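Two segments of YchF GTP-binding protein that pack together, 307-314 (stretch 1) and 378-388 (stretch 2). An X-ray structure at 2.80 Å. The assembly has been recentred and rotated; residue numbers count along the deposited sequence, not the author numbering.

Stretch 1 307-314: LINYFTCG
Stretch 2, residues 378-388: VMESGDIAHWK

Residues 307-312 form an extended strand. A short strand reaches H386 and includes I384, running the same general way, with 56° between their N-to-C directions and axes 4.8 Å apart at closest approach. A single bridge pairs F311 with I384, CA to CA 4.8 Å. F311 N donates to D383 O at 2.7 Å, and A385 N donates to F311 O at 3.1 Å.

E380 to D383 makes a type II turn, closed by D383 N to E380 O at 2.7 Å. G382 sits at phi/psi 99/-17, where a CB would jam against the preceding carbonyl. Its N donates almost linearly to N309 O at 2.8 Å. D383 (chi1 -89°, m) has its CB sideways; OD2 accepts a weak hydrogen bond from E380 N at 3.1 Å.

Y310 has the largest covered area, 93 Å². Its CB points sideways, and chi1 72° (p) with chi2 -96° sets the ring among M379, A385 and W387. Selenomethionine M379 is m at chi1, chi2 and chi3. This folds CE over one ring face, 3.6 Å from the Y310 centroid, with CE to Y310 CG 3.5 Å. A385 CB lies 4.1 Å from Y310 CD2. W387, chi1 -29° (between wells) and chi2 111°, turns its edge toward the Y310 face: planes at 81°, six-membered ring centroid 5.7 Å from that of Y310. W387 NE1 gives a weak hydrogen bond to Y310 OH at 3.5 Å.

F311 is m (-42°), chi2 88°. This brings its ring edge to G382 O, 3.3 Å from F311 CD1. I384 (m, p) places CD1 4.2 Å from F311 CD1 and CG2 4.1 Å from C313 SG; C313 is m.

I308 (p, t) points toward stretch 2, its CB 4.2 Å from S381 OG. Water 1 donates to C313 O and A385 O, both at 3.0 Å, linking the stretches.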

ATOM      1  N   LEU A 307      -3.801  -5.991  -3.709  1.00 42.28           N
ATOM      2  CA  LEU A 307      -3.760  -5.937  -5.162  1.00 40.65           C
ATOM      3  C   LEU A 307      -2.967  -7.115  -5.739  1.00 40.33           C
ATOM      4  O   LEU A 307      -2.050  -7.650  -5.098  1.00 40.60           O
ATOM      5  CB  LEU A 307      -3.170  -4.588  -5.617  1.00 39.62           C
ATOM      6  CG  LEU A 307      -4.010  -3.366  -5.211  1.00 37.18           C
ATOM      7  CD1 LEU A 307      -3.266  -2.077  -5.533  1.00 39.57           C
ATOM      8  CD2 LEU A 307      -5.340  -3.401  -5.937  1.00 37.83           C
ATOM      9  N   ILE A 308      -3.377  -7.536  -6.931  1.00 37.62           N
ATOM     10  CA  ILE A 308      -2.758  -8.620  -7.677  1.00 36.54           C
ATOM     11  C   ILE A 308      -2.787  -8.135  -9.124  1.00 40.95           C
ATOM     12  O   ILE A 308      -3.266  -7.034  -9.403  1.00 42.94           O
ATOM     13  CB  ILE A 308      -3.590  -9.916  -7.617  1.00 34.13           C
ATOM     14  CG1 ILE A 308      -4.986  -9.664  -8.196  1.00 34.42           C
ATOM     15  CG2 ILE A 308      -3.706 -10.408  -6.199  1.00 34.66           C
ATOM     16  CD1 ILE A 308      -5.765 -10.930  -8.510  1.00 30.36           C
ATOM     17  N   ASN A 309      -2.302  -8.952 -10.051  1.00 45.01           N
ATOM     18  CA  ASN A 309      -2.301  -8.533 -11.441  1.00 46.15           C
ATOM     19  C   ASN A 309      -2.360  -9.703 -12.401  1.00 47.20           C
ATOM     20  O   ASN A 309      -2.162 -10.860 -12.028  1.00 49.20           O
ATOM     21  CB  ASN A 309      -1.025  -7.757 -11.730  1.00 47.93           C
ATOM     22  CG  ASN A 309       0.202  -8.637 -11.641  1.00 51.15           C
ATOM     23  OD1 ASN A 309       0.299  -9.490 -10.759  1.00 54.44           O
ATOM     24  ND2 ASN A 309       1.146  -8.439 -12.549  1.00 50.83           N
ATOM     25  N   TYR A 310      -2.647  -9.378 -13.650  1.00 47.34           N
ATOM     26  CA  TYR A 310      -2.669 -10.368 -14.703  1.00 47.42           C
ATOM     27  C   TYR A 310      -1.983  -9.631 -15.853  1.00 47.96           C
ATOM     28  O   TYR A 310      -1.851  -8.407 -15.798  1.00 47.11           O
ATOM     29  CB  TYR A 310      -4.103 -10.771 -15.062  1.00 48.25           C
ATOM     30  CG  TYR A 310      -4.918  -9.741 -15.804  1.00 49.26           C
ATOM     31  CD1 TYR A 310      -5.794  -8.888 -15.133  1.00 48.40           C
ATOM     32  CD2 TYR A 310      -4.844  -9.648 -17.192  1.00 49.40           C
ATOM     33  CE1 TYR A 310      -6.581  -7.978 -15.836  1.00 47.55           C
ATOM     34  CE2 TYR A 310      -5.620  -8.742 -17.894  1.00 47.73           C
ATOM     35  CZ  TYR A 310      -6.486  -7.914 -17.212  1.00 47.84           C
ATOM     36  OH  TYR A 310      -7.270  -7.042 -17.919  1.00 53.97           O
ATOM     37  N   PHE A 311      -1.520 -10.342 -16.877  1.00 48.69           N
ATOM     38  CA  PHE A 311      -0.832  -9.664 -17.975  1.00 45.79           C
ATOM     39  C   PHE A 311      -1.541  -9.807 -19.299  1.00 43.98           C
ATOM     40  O   PHE A 311      -2.506 -10.546 -19.426  1.00 41.77           O
ATOM     41  CB  PHE A 311       0.585 -10.214 -18.164  1.00 43.80           C
ATOM     42  CG  PHE A 311       1.326 -10.446 -16.891  1.00 42.40           C
ATOM     43  CD1 PHE A 311       1.216 -11.654 -16.223  1.00 40.67           C
ATOM     44  CD2 PHE A 311       2.124  -9.447 -16.347  1.00 43.75           C
ATOM     45  CE1 PHE A 311       1.892 -11.863 -15.033  1.00 43.84           C
ATOM     46  CE2 PHE A 311       2.803  -9.648 -15.157  1.00 44.32           C
ATOM     47  CZ  PHE A 311       2.686 -10.861 -14.496  1.00 43.80           C
ATOM     48  N   THR A 312      -1.054  -9.065 -20.283  1.00 43.63           N
ATOM     49  CA  THR A 312      -1.566  -9.152 -21.640  1.00 46.10           C
ATOM     50  C   THR A 312      -0.299  -9.120 -22.476  1.00 49.86           C
ATOM     51  O   THR A 312       0.274  -8.061 -22.725  1.00 53.96           O
ATOM     52  CB  THR A 312      -2.513  -7.989 -22.027  1.00 43.26           C
ATOM     53  OG1 THR A 312      -1.824  -6.743 -21.952  1.00 44.81           O
ATOM     54  CG2 THR A 312      -3.723  -7.960 -21.117  1.00 42.85           C
ATOM     55  N   CYS A 313       0.159 -10.305 -22.872  1.00 53.62           N
ATOM     56  CA  CYS A 313       1.386 -10.435 -23.654  1.00 55.09           C
ATOM     57  C   CYS A 313       1.156 -10.458 -25.162  1.00 56.63           C
ATOM     58  O   CYS A 313       0.100 -10.855 -25.653  1.00 57.71           O
ATOM     59  CB  CYS A 313       2.106 -11.700 -23.227  1.00 52.55           C
ATOM     60  SG  CYS A 313       2.194 -11.832 -21.448  1.00 62.41           S
ATOM     61  N   GLY A 314       2.179 -10.032 -25.890  1.00 57.99           N
ATOM     62  CA  GLY A 314       2.114  -9.988 -27.339  1.00 59.79           C
ATOM     63  C   GLY A 314       3.407  -9.440 -27.903  1.00 60.81           C
ATOM     64  O   GLY A 314       4.028  -8.570 -27.293  1.00 62.03           O
ATOM     65  N   VAL A 378     -12.930 -15.665 -11.190  1.00 64.68           N
ATOM     66  CA  VAL A 378     -12.083 -14.749 -10.445  1.00 66.18           C
ATOM     67  C   VAL A 378     -10.675 -14.939 -10.976  1.00 65.22           C
ATOM     68  O   VAL A 378     -10.135 -16.048 -10.951  1.00 64.23           O
ATOM     69  CB  VAL A 378     -12.109 -15.030  -8.926  1.00 66.42           C
ATOM     70  CG1 VAL A 378     -13.419 -14.552  -8.334  1.00 66.35           C
ATOM     71  CG2 VAL A 378     -11.925 -16.516  -8.674  1.00 68.36           C
HETATM   72  N   MSE A 379     -10.095 -13.850 -11.478  1.00 64.37           N
HETATM   73  CA  MSE A 379      -8.749 -13.877 -12.039  1.00 62.18           C
HETATM   74  C   MSE A 379      -7.753 -14.465 -11.050  1.00 61.92           C
HETATM   75  O   MSE A 379      -7.959 -14.435  -9.835  1.00 61.65           O
HETATM   76  CB  MSE A 379      -8.310 -12.460 -12.419  1.00 62.65           C
HETATM   77  CG  MSE A 379      -9.238 -11.745 -13.380  1.00 67.07           C
HETATM   78 SE   MSE A 379      -9.278 -12.594 -15.122  1.00 70.70          SE
HETATM   79  CE  MSE A 379      -7.839 -11.638 -16.000  1.00 70.60           C
ATOM     80  N   GLU A 380      -6.669 -15.005 -11.581  1.00 60.85           N
ATOM     81  CA  GLU A 380      -5.647 -15.576 -10.734  1.00 60.27           C
ATOM     82  C   GLU A 380      -4.347 -14.821 -10.981  1.00 59.24           C
ATOM     83  O   GLU A 380      -3.953 -14.572 -12.124  1.00 59.45           O
ATOM     84  CB  GLU A 380      -5.498 -17.063 -11.037  1.00 64.13           C
ATOM     85  CG  GLU A 380      -6.777 -17.848 -10.737  1.00 67.06           C
ATOM     86  CD  GLU A 380      -6.689 -19.307 -11.128  1.00 68.83           C
ATOM     87  OE1 GLU A 380      -5.746 -19.999 -10.687  1.00 68.77           O
ATOM     88  OE2 GLU A 380      -7.575 -19.762 -11.881  1.00 71.42           O
ATOM     89  N   SER A 381      -3.705 -14.425  -9.890  1.00 57.54           N
ATOM     90  CA  SER A 381      -2.469 -13.673  -9.949  1.00 54.35           C
ATOM     91  C   SER A 381      -1.527 -14.266 -10.970  1.00 52.82           C
ATOM     92  O   SER A 381      -1.180 -15.439 -10.893  1.00 53.02           O
ATOM     93  CB  SER A 381      -1.803 -13.667  -8.574  1.00 54.23           C
ATOM     94  OG  SER A 381      -0.698 -12.789  -8.559  1.00 53.62           O
ATOM     95  N   GLY A 382      -1.132 -13.451 -11.937  1.00 51.52           N
ATOM     96  CA  GLY A 382      -0.211 -13.914 -12.954  1.00 51.09           C
ATOM     97  C   GLY A 382      -0.887 -14.310 -14.246  1.00 51.48           C
ATOM     98  O   GLY A 382      -0.245 -14.414 -15.287  1.00 52.97           O
ATOM     99  N   ASP A 383      -2.192 -14.529 -14.188  1.00 51.67           N
ATOM    100  CA  ASP A 383      -2.933 -14.934 -15.374  1.00 54.60           C
ATOM    101  C   ASP A 383      -2.588 -14.102 -16.621  1.00 55.29           C
ATOM    102  O   ASP A 383      -2.447 -12.874 -16.558  1.00 55.14           O
ATOM    103  CB  ASP A 383      -4.441 -14.862 -15.102  1.00 56.00           C
ATOM    104  CG  ASP A 383      -4.995 -16.158 -14.522  1.00 57.28           C
ATOM    105  OD1 ASP A 383      -4.194 -17.092 -14.264  1.00 55.03           O
ATOM    106  OD2 ASP A 383      -6.232 -16.248 -14.334  1.00 56.94           O
ATOM    107  N   ILE A 384      -2.431 -14.783 -17.753  1.00 54.77           N
ATOM    108  CA  ILE A 384      -2.156 -14.120 -19.023  1.00 54.50           C
ATOM    109  C   ILE A 384      -3.485 -14.216 -19.741  1.00 55.89           C
ATOM    110  O   ILE A 384      -3.908 -15.306 -20.122  1.00 59.04           O
ATOM    111  CB  ILE A 384      -1.092 -14.859 -19.872  1.00 52.14           C
ATOM    112  CG1 ILE A 384       0.296 -14.721 -19.243  1.00 49.81           C
ATOM    113  CG2 ILE A 384      -1.059 -14.261 -21.274  1.00 52.01           C
ATOM    114  CD1 ILE A 384       0.437 -15.421 -17.919  1.00 50.46           C
ATOM    115  N   ALA A 385      -4.152 -13.082 -19.908  1.00 56.25           N
ATOM    116  CA  ALA A 385      -5.453 -13.083 -20.544  1.00 58.02           C
ATOM    117  C   ALA A 385      -5.505 -12.383 -21.883  1.00 60.32           C
ATOM    118  O   ALA A 385      -4.603 -11.632 -22.249  1.00 59.13           O
ATOM    119  CB  ALA A 385      -6.485 -12.475 -19.605  1.00 59.66           C
ATOM    120  N   HIS A 386      -6.582 -12.650 -22.615  1.00 65.47           N
ATOM    121  CA  HIS A 386      -6.806 -12.058 -23.927  1.00 68.37           C
ATOM    122  C   HIS A 386      -8.306 -11.912 -24.210  1.00 67.33           C
ATOM    123  O   HIS A 386      -9.039 -12.899 -24.270  1.00 63.92           O
ATOM    124  CB  HIS A 386      -6.144 -12.913 -25.015  1.00 73.32           C
ATOM    125  CG  HIS A 386      -6.759 -12.738 -26.368  1.00 78.94           C
ATOM    126  ND1 HIS A 386      -7.817 -13.501 -26.802  1.00 81.43           N
ATOM    127  CD2 HIS A 386      -6.509 -11.834 -27.345  1.00 80.59           C
ATOM    128  CE1 HIS A 386      -8.200 -13.074 -27.997  1.00 82.35           C
ATOM    129  NE2 HIS A 386      -7.426 -12.068 -28.347  1.00 81.51           N
ATOM    130  N   TRP A 387      -8.745 -10.669 -24.387  1.00 68.88           N
ATOM    131  CA  TRP A 387     -10.145 -10.365 -24.660  1.00 72.04           C
ATOM    132  C   TRP A 387     -10.314 -10.071 -26.147  1.00 75.64           C
ATOM    133  O   TRP A 387      -9.354  -9.664 -26.810  1.00 76.62           O
ATOM    134  CB  TRP A 387     -10.604  -9.135 -23.862  1.00 69.32           C
ATOM    135  CG  TRP A 387      -9.897  -8.919 -22.548  1.00 65.35           C
ATOM    136  CD1 TRP A 387      -9.032  -7.909 -22.241  1.00 64.00           C
ATOM    137  CD2 TRP A 387      -9.969  -9.757 -21.382  1.00 62.77           C
ATOM    138  NE1 TRP A 387      -8.558  -8.068 -20.957  1.00 62.65           N
ATOM    139  CE2 TRP A 387      -9.119  -9.188 -20.409  1.00 62.64           C
ATOM    140  CE3 TRP A 387     -10.669 -10.929 -21.070  1.00 60.53           C
ATOM    141  CZ2 TRP A 387      -8.949  -9.755 -19.139  1.00 62.79           C
ATOM    142  CZ3 TRP A 387     -10.498 -11.494 -19.804  1.00 62.56           C
ATOM    143  CH2 TRP A 387      -9.644 -10.901 -18.855  1.00 62.32           C
ATOM    144  N   LYS A 388     -11.522 -10.274 -26.677  1.00 77.97           N
ATOM    145  CA  LYS A 388     -11.750  -9.996 -28.095  1.00 79.94           C
ATOM    146  C   LYS A 388     -12.641  -8.769 -28.286  1.00 81.28           C
ATOM    147  O   LYS A 388     -13.488  -8.515 -27.397  1.00 80.81           O
ATOM    148  CB  LYS A 388     -12.383 -11.198 -28.795  1.00 78.42           C
ATOM    149  CG  LYS A 388     -12.357 -11.083 -30.324  1.00 77.52           C
ATOM    150  CD  LYS A 388     -10.943 -11.244 -30.886  1.00 75.79           C
ATOM    151  CE  LYS A 388     -10.450 -12.678 -30.712  1.00 75.80           C
ATOM    152  NZ  LYS A 388      -9.147 -12.936 -31.386  1.00 75.46           N
TER
HETATM  153  O   HOH W   1      -2.292 -11.720 -24.125  1.00 52.84           O